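Side-chain contacts in 432aa long hypothetical deoxyribodipyrimidine photolyase (Sulfolobus tokodaii, PDB 2E0I), which probably repairs ultraviolet-induced pyrimidine dimers in DNA with light energy, as a photolyase that carries two bound FAD molecules: residues Thr224-Met227 / Arg228-Tyr231; Tyr306-Gly309 / Arg310-Met313; Ile345-Gly348 / Asn349-Ile353. One frame throughout, in Å; residues are numbered along the deposited sequence.

Contact 1: Thr224-Met227 / Arg228-Tyr231; sequences TISM and REAY
Ser226 and Glu229 form a capping box at the start of helix 227-233, where the loop after helix 217-221 turns into the helix. Each side chain accepts a hydrogen bond from the other residue's backbone nitrogen. Ser226 OG lies 2.9 Å from Glu229 N. In return Glu229 OE1 takes Ser226 N at 3.1 Å in a nearly straight bond (174°), using its anti lone pair, the one turned away from OE2. Glu229 is placed for this by a CG anti to its own carbonyl carbon (chi1 -69°) and an extended chain beyond, which runs back past the serine hydroxyl. The first helical bonds follow on: Ala230 N reaches Ser226 O at 3.0 Å, and Tyr231 N reaches Met227 O at 3.0 Å. Asp15 holds Ser226 OG as well, and Arg189 forms a salt bridge with Glu229 OE2. Arg228, in salt bridges with Asp15 and Asp126, bends at chi3 (-62°) and brings one face of its guanidinium over the serine, with NH2 3.9 Å from Ser226 CB. The apolar part is slight: the tip of Ile225, CD1, comes within 4.4 Å of Ala230 CB.

Contact 2: Tyr306-Gly309 / Arg310-Met313; sequences YING and RVRM. With FAD (flavin-adenine dinucleotide), chain E.
Arg312 reaches back from the first turn of helix 309-322 to Ile307, in a helix start that forms part of an FAD pocket. The charged group is held by its edge: NH1 donates to Ile307 O at 2.7 Å, close to straight (165°), with the acceptor in the guanidinium plane and the donor in the carbonyl plane. NH2 forms a salt bridge with Asp340. The NE/NH2 side of the group points at the flavin, NH2 3.3 Å from FAD C10, while one guanidinium face carries the ribityl oxygen O2'. A leucine at Arg312 would probably leave Asp340 without its charge partner and Ile307 O without its side-chain donor, next to the flavin ring. Among neutral hydrogen bonds, Asn308 is the N-cap: its OD1 accepts from Val311 N at 2.9 Å, the amide being turned back over the helix start by a chi1 of 82°. Backbone bonds from Arg312 N to Asn308 O and from Met313 N to Gly309 O continue the turn. Toward the cofactor, Tyr306 OH donates to the phosphate oxygen FAD O2P at 2.9 Å, its ring almost perpendicular (88°) to the Arg312 guanidinium, and Met313 CB touches the flavin methyl C8M at 3.7 Å. Apolar contacts fill in behind: Ile307 CG1 lies 3.6 Å from Arg312 CD, and Ile307 CB is 4.2 Å from Val311 CG1. The turn joins helix 292-304, whose Met300 and Leu301 pack on Ile307, to helix 309-322, whose Met313 meets Ile353 of helix 343-353.

Contact 3: Ile345-Gly348 / Asn349-Ile353; sequences INNG and NWQWI. With FAD (flavin-adenine dinucleotide), chain E.
Asn349 and Ile345, one turn apart on helix 343-353, meet beside the bound FAD. The amide of Asn349 lines up with the adenine: OD1 accepts from FAD N6A at 2.9 Å and ND2 donates to FAD N1A at 3.1 Å, a paired grip in which the second bond is practically straight. The other hydrogen of ND2 goes to Ile345 O at 2.9 Å, so that this carbonyl takes both the backbone N and the side chain of Asn349, from opposite faces of its plane. The same amide passes the flavin, with CG 3.3 Å from FAD C9, and thus touches both the adenine and the isoalloxazine of the folded cofactor. Ile345 CG2 adds an apolar touch, 3.5 Å from FAD C2A.

Asn346 and Trp350 lie side by side and point the same way, amide and indole planes 85° apart. With CG anti to the backbone N (chi1 -175°), Asn346 brings OD1 to 3.2 Å from FAD N5, while its ND2 donates to Glu331 O. The indole takes FAD C7M over one face, offset toward the rim, at 3.9 Å from NE1, and meets Phe334 edge-to-face. One position on, Asn347 and Gln351 cross with amide planes 67° apart; Gln351 NE2 donates to a lone pair of Asn347 OD1 at 3.1 Å. Beyond the pair, Asn347 ND2 donates to Val260 O, and Gln351 OE1 is hydrogen-bonded to Thr356 OG1.

Within this turn a neutral amide thus reads the adenine edge, and Asn346 lies near FAD N5, consistent with the asparagine found there in related photolyases. The place of Trp350 is consistent with the flavin-proximal tryptophan of the family's electron-transfer chain.

In the fold
All three contacts are buried local turns of helices, but their chemistry differs with their place. Contact 1 lies about 23 Å from contact 3, centre to centre, and is a serine-glutamate capping box whose charged ends are paired with residues outside the turn. Contact 2 is also a helix start, with an asparagine in place of the serine cap, and it turns an arginine and a tyrosine to one of the two FAD molecules. Contact 3 lies wholly within helix 343-353 and relies on neutral amides and an indole. Contacts 2 and 3 share that FAD, have centres about 12 Å apart, and touch where Met313 O packs on Ile353 CD1 at 3.8 Å, joining helices 309-322 and 343-353.

Contact 1: Thr224-Met227 / Arg228-Tyr231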
loop_
_atom_site.group_PDB
_atom_site.type_symbol
_atom_site.label_atom_id
_atom_site.label_comp_id
_atom_site.label_asym_id
_atom_site.label_seq_id
_atom_site.Cartn_x
_atom_site.Cartn_y
_atom_site.Cartn_z
ATOM N N THR A 224 -5.762 3.380 10.214
ATOM C CA THR A 224 -6.173 4.447 11.110
ATOM C C THR A 224 -7.705 4.454 11.121
ATOM O O THR A 224 -8.333 4.989 12.033
ATOM C CB THR A 224 -5.625 5.802 10.662
ATOM O OG1 THR A 224 -6.059 6.087 9.324
ATOM C CG2 THR A 224 -4.112 5.785 10.730
ATOM N N ILE A 225 -8.299 3.865 10.084
ATOM C CA ILE A 225 -9.758 3.708 9.980
ATOM C C ILE A 225 -9.966 2.294 9.427
ATOM O O ILE A 225 -9.144 1.810 8.650
ATOM C CB ILE A 225 -10.431 4.720 9.012
ATOM C CG1 ILE A 225 -9.975 4.477 7.586
ATOM C CG2 ILE A 225 -10.091 6.139 9.414
ATOM C CD1 ILE A 225 -10.663 5.381 6.619
ATOM N N SER A 226 -11.041 1.618 9.817
ATOM C CA SER A 226 -11.244 0.265 9.325
ATOM C C SER A 226 -11.899 0.202 7.951
ATOM O O SER A 226 -12.613 1.108 7.533
ATOM C CB SER A 226 -12.075 -0.546 10.302
ATOM O OG SER A 226 -13.442 -0.435 9.978
ATOM N N MET A 227 -11.630 -0.900 7.263
ATOM C CA MET A 227 -12.149 -1.192 5.930
ATOM C C MET A 227 -13.673 -1.102 5.975
ATOM O O MET A 227 -14.324 -0.624 5.038
ATOM C CB MET A 227 -11.717 -2.611 5.563
ATOM C CG MET A 227 -11.554 -2.879 4.093
ATOM S SD MET A 227 -10.285 -1.874 3.329
ATOM C CE MET A 227 -10.812 -2.091 1.614
ATOM N N ARG A 228 -14.218 -1.573 7.094
ATOM C CA ARG A 228 -15.645 -1.580 7.352
ATOM C C ARG A 228 -16.188 -0.162 7.542
ATOM O O ARG A 228 -17.309 0.144 7.125
ATOM C CB ARG A 228 -15.923 -2.435 8.586
ATOM C CG ARG A 228 -15.682 -3.921 8.349
ATOM C CD ARG A 228 -15.830 -4.710 9.628
ATOM N NE ARG A 228 -14.838 -4.301 10.617
ATOM C CZ ARG A 228 -13.546 -4.616 10.553
ATOM N NH1 ARG A 228 -13.100 -5.351 9.540
ATOM N NH2 ARG A 228 -12.705 -4.199 11.499
ATOM N N GLU A 229 -15.395 0.702 8.171
ATOM C CA GLU A 229 -15.816 2.075 8.385
ATOM C C GLU A 229 -15.850 2.821 7.056
ATOM O O GLU A 229 -16.808 3.525 6.759
ATOM C CB GLU A 229 -14.874 2.783 9.360
ATOM C CG GLU A 229 -14.973 2.257 10.781
ATOM C CD GLU A 229 -14.170 3.079 11.802
ATOM O OE1 GLU A 229 -12.912 3.065 11.754
ATOM O OE2 GLU A 229 -14.815 3.737 12.659
ATOM N N ALA A 230 -14.801 2.663 6.256
ATOM C CA ALA A 230 -14.731 3.332 4.963
ATOM C C ALA A 230 -15.938 2.901 4.162
ATOM O O ALA A 230 -16.589 3.711 3.492
ATOM C CB ALA A 230 -13.467 2.930 4.225
ATOM N N TYR A 231 -16.231 1.608 4.249
ATOM C CA TYR A 231 -17.342 1.033 3.520
ATOM C C TYR A 231 -18.692 1.628 3.882
ATOM O O TYR A 231 -19.421 2.075 3.018
ATOM C CB TYR A 231 -17.387 -0.480 3.729
ATOM C CG TYR A 231 -18.605 -1.113 3.105
ATOM C CD1 TYR A 231 -18.661 -1.376 1.736
ATOM C CD2 TYR A 231 -19.721 -1.409 3.882
ATOM C CE1 TYR A 231 -19.803 -1.918 1.164
ATOM C CE2 TYR A 231 -20.862 -1.944 3.326
ATOM C CZ TYR A 231 -20.901 -2.199 1.974
ATOM O OH TYR A 231 -22.044 -2.753 1.460
#

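Contact 2: Tyr306-Gly309 / Arg310-Met313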
loop_
_atom_site.group_PDB
_atom_site.type_symbol
_atom_site.label_atom_id
_atom_site.label_comp_id
_atom_site.label_asym_id
_atom_site.label_seq_id
_atom_site.Cartn_x
_atom_site.Cartn_y
_atom_site.Cartn_z
ATOM N N TYR A 306 3.321 9.633 -3.257
ATOM C CA TYR A 306 1.962 9.355 -3.698
ATOM C C TYR A 306 1.716 9.805 -5.146
ATOM O O TYR A 306 2.351 10.729 -5.630
ATOM C CB TYR A 306 0.967 10.072 -2.766
ATOM C CG TYR A 306 -0.465 10.020 -3.250
ATOM C CD1 TYR A 306 -1.325 8.989 -2.857
ATOM C CD2 TYR A 306 -0.933 10.944 -4.187
ATOM C CE1 TYR A 306 -2.614 8.876 -3.393
ATOM C CE2 TYR A 306 -2.213 10.839 -4.732
ATOM C CZ TYR A 306 -3.045 9.804 -4.336
ATOM O OH TYR A 306 -4.288 9.686 -4.922
ATOM N N ILE A 307 0.797 9.120 -5.821
ATOM C CA ILE A 307 0.357 9.437 -7.179
ATOM C C ILE A 307 -0.947 8.686 -7.360
ATOM O O ILE A 307 -1.087 7.575 -6.861
ATOM C CB ILE A 307 1.350 8.994 -8.286
ATOM C CG1 ILE A 307 1.871 7.591 -8.017
ATOM C CG2 ILE A 307 2.470 9.995 -8.400
ATOM C CD1 ILE A 307 2.774 7.058 -9.118
ATOM N N ASN A 308 -1.915 9.279 -8.050
ATOM C CA ASN A 308 -3.197 8.598 -8.226
ATOM C C ASN A 308 -3.089 7.347 -9.107
ATOM O O ASN A 308 -2.101 7.149 -9.815
ATOM C CB ASN A 308 -4.262 9.567 -8.766
ATOM C CG ASN A 308 -4.201 9.759 -10.278
ATOM O OD1 ASN A 308 -3.248 9.361 -10.960
ATOM N ND2 ASN A 308 -5.237 10.389 -10.808
ATOM N N GLY A 309 -4.115 6.505 -9.050
ATOM C CA GLY A 309 -4.107 5.263 -9.804
ATOM C C GLY A 309 -3.878 5.376 -11.291
ATOM O O GLY A 309 -3.330 4.473 -11.910
ATOM N N ARG A 310 -4.299 6.486 -11.874
ATOM C CA ARG A 310 -4.128 6.664 -13.293
ATOM C C ARG A 310 -2.666 6.806 -13.646
ATOM O O ARG A 310 -2.165 6.110 -14.518
ATOM C CB ARG A 310 -4.864 7.902 -13.773
ATOM C CG ARG A 310 -5.007 7.891 -15.262
ATOM C CD ARG A 310 -5.853 6.713 -15.591
ATOM N NE ARG A 310 -5.895 6.401 -17.003
ATOM C CZ ARG A 310 -6.801 5.593 -17.529
ATOM N NH1 ARG A 310 -7.720 5.046 -16.750
ATOM N NH2 ARG A 310 -6.780 5.318 -18.822
ATOM N N VAL A 311 -1.990 7.733 -12.976
ATOM C CA VAL A 311 -0.578 7.973 -13.230
ATOM C C VAL A 311 0.216 6.744 -12.829
ATOM O O VAL A 311 1.164 6.359 -13.507
ATOM C CB VAL A 311 -0.079 9.200 -12.438
ATOM C CG1 VAL A 311 1.442 9.289 -12.486
ATOM C CG2 VAL A 311 -0.683 10.463 -13.017
ATOM N N ARG A 312 -0.195 6.126 -11.728
ATOM C CA ARG A 312 0.452 4.931 -11.215
ATOM C C ARG A 312 0.593 3.869 -12.301
ATOM O O ARG A 312 1.680 3.358 -12.521
ATOM C CB ARG A 312 -0.359 4.363 -10.062
ATOM C CG ARG A 312 0.423 4.082 -8.810
ATOM C CD ARG A 312 -0.247 4.746 -7.616
ATOM N NE ARG A 312 -0.104 3.962 -6.394
ATOM C CZ ARG A 312 -0.426 4.393 -5.176
ATOM N NH1 ARG A 312 -0.914 5.615 -5.001
ATOM N NH2 ARG A 312 -0.254 3.597 -4.127
ATOM N N MET A 313 -0.489 3.543 -12.998
ATOM C CA MET A 313 -0.377 2.521 -14.021
ATOM C C MET A 313 0.258 2.976 -15.326
ATOM O O MET A 313 0.813 2.157 -16.061
ATOM C CB MET A 313 -1.731 1.853 -14.284
ATOM C CG MET A 313 -2.754 2.663 -15.020
ATOM S SD MET A 313 -4.249 1.647 -15.279
ATOM C CE MET A 313 -4.985 1.691 -13.564
HETATM P PA FAD E . -8.739 6.824 -4.979
HETATM O O1A FAD E . -9.226 8.044 -4.295
HETATM O O2A FAD E . -9.199 6.351 -6.302
HETATM O O5B FAD E . -9.571 5.802 -4.052
HETATM C C5B FAD E . -9.946 4.502 -4.513
HETATM C C4B FAD E . -9.707 3.469 -3.410
HETATM O O4B FAD E . -10.060 2.145 -3.845
HETATM C C3B FAD E . -8.221 3.440 -3.048
HETATM O O3B FAD E . -8.008 4.289 -1.918
HETATM C C2B FAD E . -8.069 1.988 -2.599
HETATM O O2B FAD E . -8.654 1.818 -1.307
HETATM C C1B FAD E . -8.919 1.288 -3.660
HETATM N N9A FAD E . -8.196 1.150 -4.946
HETATM C C8A FAD E . -8.284 1.953 -6.005
HETATM N N7A FAD E . -7.559 1.454 -7.005
HETATM C C5A FAD E . -7.001 0.324 -6.581
HETATM C C6A FAD E . -6.157 -0.626 -7.146
HETATM N N6A FAD E . -5.751 -0.514 -8.406
HETATM N N1A FAD E . -5.761 -1.670 -6.403
HETATM C C2A FAD E . -6.157 -1.817 -5.150
HETATM N N3A FAD E . -6.963 -0.937 -4.582
HETATM C C4A FAD E . -7.399 0.133 -5.264
HETATM N N1 FAD E . -2.421 0.913 -3.532
HETATM C C2 FAD E . -1.928 0.750 -2.231
HETATM O O2 FAD E . -2.629 1.016 -1.257
HETATM N N3 FAD E . -0.606 0.334 -2.032
HETATM C C4 FAD E . 0.215 0.093 -3.140
HETATM O O4 FAD E . 1.358 -0.328 -2.967
HETATM C C4X FAD E . -0.275 0.272 -4.429
HETATM N N5 FAD E . 0.584 0.111 -5.522
HETATM C C5X FAD E . 0.101 0.268 -6.828
HETATM C C6 FAD E . 0.971 0.086 -7.899
HETATM C C7 FAD E . 0.497 0.204 -9.201
HETATM C C7M FAD E . 1.468 -0.032 -10.360
HETATM C C8 FAD E . -0.844 0.510 -9.428
HETATM C C8M FAD E . -1.401 0.618 -10.849
HETATM C C9 FAD E . -1.705 0.692 -8.349
HETATM C C9A FAD E . -1.244 0.566 -7.041
HETATM N N10 FAD E . -2.109 0.726 -5.942
HETATM C C10 FAD E . -1.592 0.676 -4.637
HETATM C "C1'" FAD E . -3.555 0.987 -6.158
HETATM C "C2'" FAD E . -4.019 2.443 -6.253
HETATM O "O2'" FAD E . -3.262 3.147 -7.240
HETATM C "C3'" FAD E . -3.940 3.173 -4.909
HETATM O "O3'" FAD E . -4.660 2.428 -3.924
HETATM C "C4'" FAD E . -4.551 4.573 -5.000
HETATM O "O4'" FAD E . -3.891 5.336 -6.014
HETATM C "C5'" FAD E . -4.441 5.309 -3.663
HETATM O "O5'" FAD E . -4.921 6.653 -3.772
HETATM P P FAD E . -6.428 7.047 -3.365
HETATM O O1P FAD E . -6.699 6.490 -2.021
HETATM O O2P FAD E . -6.564 8.508 -3.559
HETATM O O3P FAD E . -7.324 6.257 -4.450
#

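Contact 3: Ile345-Gly348 / Asn349-Ile353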
loop_
_atom_site.group_PDB
_atom_site.type_symbol
_atom_site.label_atom_id
_atom_site.label_comp_id
_atom_site.label_asym_id
_atom_site.label_seq_id
_atom_site.Cartn_x
_atom_site.Cartn_y
_atom_site.Cartn_z
ATOM N N ILE A 345 -1.078 -5.641 -2.600
ATOM C CA ILE A 345 -1.739 -4.718 -3.498
ATOM C C ILE A 345 -0.747 -4.172 -4.524
ATOM O O ILE A 345 -1.071 -4.074 -5.705
ATOM C CB ILE A 345 -2.423 -3.583 -2.694
ATOM C CG1 ILE A 345 -3.469 -4.207 -1.753
ATOM C CG2 ILE A 345 -3.068 -2.575 -3.634
ATOM C CD1 ILE A 345 -4.233 -3.228 -0.902
ATOM N N ASN A 346 0.466 -3.844 -4.090
ATOM C CA ASN A 346 1.468 -3.336 -5.019
ATOM C C ASN A 346 1.828 -4.433 -6.028
ATOM O O ASN A 346 1.866 -4.192 -7.240
ATOM C CB ASN A 346 2.725 -2.879 -4.269
ATOM C CG ASN A 346 3.751 -2.218 -5.189
ATOM O OD1 ASN A 346 3.426 -1.312 -5.953
ATOM N ND2 ASN A 346 4.996 -2.669 -5.109
ATOM N N ASN A 347 2.080 -5.642 -5.529
ATOM C CA ASN A 347 2.428 -6.761 -6.397
ATOM C C ASN A 347 1.322 -7.053 -7.415
ATOM O O ASN A 347 1.583 -7.164 -8.625
ATOM C CB ASN A 347 2.685 -8.011 -5.561
ATOM C CG ASN A 347 3.195 -9.163 -6.397
ATOM O OD1 ASN A 347 2.452 -9.754 -7.191
ATOM N ND2 ASN A 347 4.479 -9.480 -6.245
ATOM N N GLY A 348 0.090 -7.169 -6.913
ATOM C CA GLY A 348 -1.053 -7.460 -7.757
ATOM C C GLY A 348 -1.172 -6.497 -8.909
ATOM O O GLY A 348 -1.353 -6.896 -10.065
ATOM N N ASN A 349 -1.051 -5.215 -8.594
ATOM C CA ASN A 349 -1.154 -4.181 -9.606
ATOM C C ASN A 349 -0.037 -4.230 -10.636
ATOM O O ASN A 349 -0.299 -4.078 -11.826
ATOM C CB ASN A 349 -1.214 -2.817 -8.932
ATOM C CG ASN A 349 -2.634 -2.422 -8.545
ATOM O OD1 ASN A 349 -3.409 -1.977 -9.387
ATOM N ND2 ASN A 349 -2.979 -2.588 -7.273
ATOM N N TRP A 350 1.203 -4.452 -10.200
ATOM C CA TRP A 350 2.301 -4.514 -11.156
ATOM C C TRP A 350 2.105 -5.651 -12.141
ATOM O O TRP A 350 2.220 -5.467 -13.355
ATOM C CB TRP A 350 3.651 -4.676 -10.451
ATOM C CG TRP A 350 4.247 -3.365 -10.029
ATOM C CD1 TRP A 350 4.150 -2.771 -8.800
ATOM C CD2 TRP A 350 4.964 -2.444 -10.864
ATOM N NE1 TRP A 350 4.759 -1.531 -8.823
ATOM C CE2 TRP A 350 5.266 -1.308 -10.075
ATOM C CE3 TRP A 350 5.376 -2.467 -12.199
ATOM C CZ2 TRP A 350 5.957 -0.213 -10.578
ATOM C CZ3 TRP A 350 6.064 -1.376 -12.703
ATOM C CH2 TRP A 350 6.349 -0.264 -11.895
ATOM N N GLN A 351 1.794 -6.830 -11.625
ATOM C CA GLN A 351 1.599 -7.973 -12.497
ATOM C C GLN A 351 0.433 -7.731 -13.434
ATOM O O GLN A 351 0.456 -8.139 -14.587
ATOM C CB GLN A 351 1.358 -9.228 -11.668
ATOM C CG GLN A 351 2.486 -9.533 -10.721
ATOM C CD GLN A 351 2.860 -10.978 -10.768
ATOM O OE1 GLN A 351 3.032 -11.534 -11.857
ATOM N NE2 GLN A 351 2.994 -11.609 -9.594
ATOM N N TRP A 352 -0.597 -7.069 -12.931
ATOM C CA TRP A 352 -1.763 -6.775 -13.743
ATOM C C TRP A 352 -1.312 -5.967 -14.947
ATOM O O TRP A 352 -1.611 -6.293 -16.081
ATOM C CB TRP A 352 -2.772 -5.962 -12.933
ATOM C CG TRP A 352 -4.145 -5.877 -13.552
ATOM C CD1 TRP A 352 -5.177 -6.747 -13.367
ATOM C CD2 TRP A 352 -4.623 -4.879 -14.469
ATOM N NE1 TRP A 352 -6.270 -6.358 -14.108
ATOM C CE2 TRP A 352 -5.957 -5.216 -14.795
ATOM C CE3 TRP A 352 -4.053 -3.734 -15.046
ATOM C CZ2 TRP A 352 -6.734 -4.449 -15.677
ATOM C CZ3 TRP A 352 -4.828 -2.967 -15.924
ATOM C CH2 TRP A 352 -6.153 -3.332 -16.228
ATOM N N ILE A 353 -0.582 -4.900 -14.688
ATOM C CA ILE A 353 -0.098 -4.033 -15.741
ATOM C C ILE A 353 0.859 -4.725 -16.709
ATOM O O ILE A 353 0.803 -4.499 -17.913
ATOM C CB ILE A 353 0.578 -2.786 -15.123
ATOM C CG1 ILE A 353 -0.363 -1.601 -15.239
ATOM C CG2 ILE A 353 1.882 -2.468 -15.822
ATOM C CD1 ILE A 353 -0.723 -1.270 -16.681
HETATM P PA FAD E . -8.739 6.824 -4.979
HETATM O O1A FAD E . -9.226 8.044 -4.295
HETATM O O2A FAD E . -9.199 6.351 -6.302
HETATM O O5B FAD E . -9.571 5.802 -4.052
HETATM C C5B FAD E . -9.946 4.502 -4.513
HETATM C C4B FAD E . -9.707 3.469 -3.410
HETATM O O4B FAD E . -10.060 2.145 -3.845
HETATM C C3B FAD E . -8.221 3.440 -3.048
HETATM O O3B FAD E . -8.008 4.289 -1.918
HETATM C C2B FAD E . -8.069 1.988 -2.599
HETATM O O2B FAD E . -8.654 1.818 -1.307
HETATM C C1B FAD E . -8.919 1.288 -3.660
HETATM N N9A FAD E . -8.196 1.150 -4.946
HETATM C C8A FAD E . -8.284 1.953 -6.005
HETATM N N7A FAD E . -7.559 1.454 -7.005
HETATM C C5A FAD E . -7.001 0.324 -6.581
HETATM C C6A FAD E . -6.157 -0.626 -7.146
HETATM N N6A FAD E . -5.751 -0.514 -8.406
HETATM N N1A FAD E . -5.761 -1.670 -6.403
HETATM C C2A FAD E . -6.157 -1.817 -5.150
HETATM N N3A FAD E . -6.963 -0.937 -4.582
HETATM C C4A FAD E . -7.399 0.133 -5.264
HETATM N N1 FAD E . -2.421 0.913 -3.532
HETATM C C2 FAD E . -1.928 0.750 -2.231
HETATM O O2 FAD E . -2.629 1.016 -1.257
HETATM N N3 FAD E . -0.606 0.334 -2.032
HETATM C C4 FAD E . 0.215 0.093 -3.140
HETATM O O4 FAD E . 1.358 -0.328 -2.967
HETATM C C4X FAD E . -0.275 0.272 -4.429
HETATM N N5 FAD E . 0.584 0.111 -5.522
HETATM C C5X FAD E . 0.101 0.268 -6.828
HETATM C C6 FAD E . 0.971 0.086 -7.899
HETATM C C7 FAD E . 0.497 0.204 -9.201
HETATM C C7M FAD E . 1.468 -0.032 -10.360
HETATM C C8 FAD E . -0.844 0.510 -9.428
HETATM C C8M FAD E . -1.401 0.618 -10.849
HETATM C C9 FAD E . -1.705 0.692 -8.349
HETATM C C9A FAD E . -1.244 0.566 -7.041
HETATM N N10 FAD E . -2.109 0.726 -5.942
HETATM C C10 FAD E . -1.592 0.676 -4.637
HETATM C "C1'" FAD E . -3.555 0.987 -6.158
HETATM C "C2'" FAD E . -4.019 2.443 -6.253
HETATM O "O2'" FAD E . -3.262 3.147 -7.240
HETATM C "C3'" FAD E . -3.940 3.173 -4.909
HETATM O "O3'" FAD E . -4.660 2.428 -3.924
HETATM C "C4'" FAD E . -4.551 4.573 -5.000
HETATM O "O4'" FAD E . -3.891 5.336 -6.014
HETATM C "C5'" FAD E . -4.441 5.309 -3.663
HETATM O "O5'" FAD E . -4.921 6.653 -3.772
HETATM P P FAD E . -6.428 7.047 -3.365
HETATM O O1P FAD E . -6.699 6.490 -2.021
HETATM O O2P FAD E . -6.564 8.508 -3.559
HETATM O O3P FAD E . -7.324 6.257 -4.450
#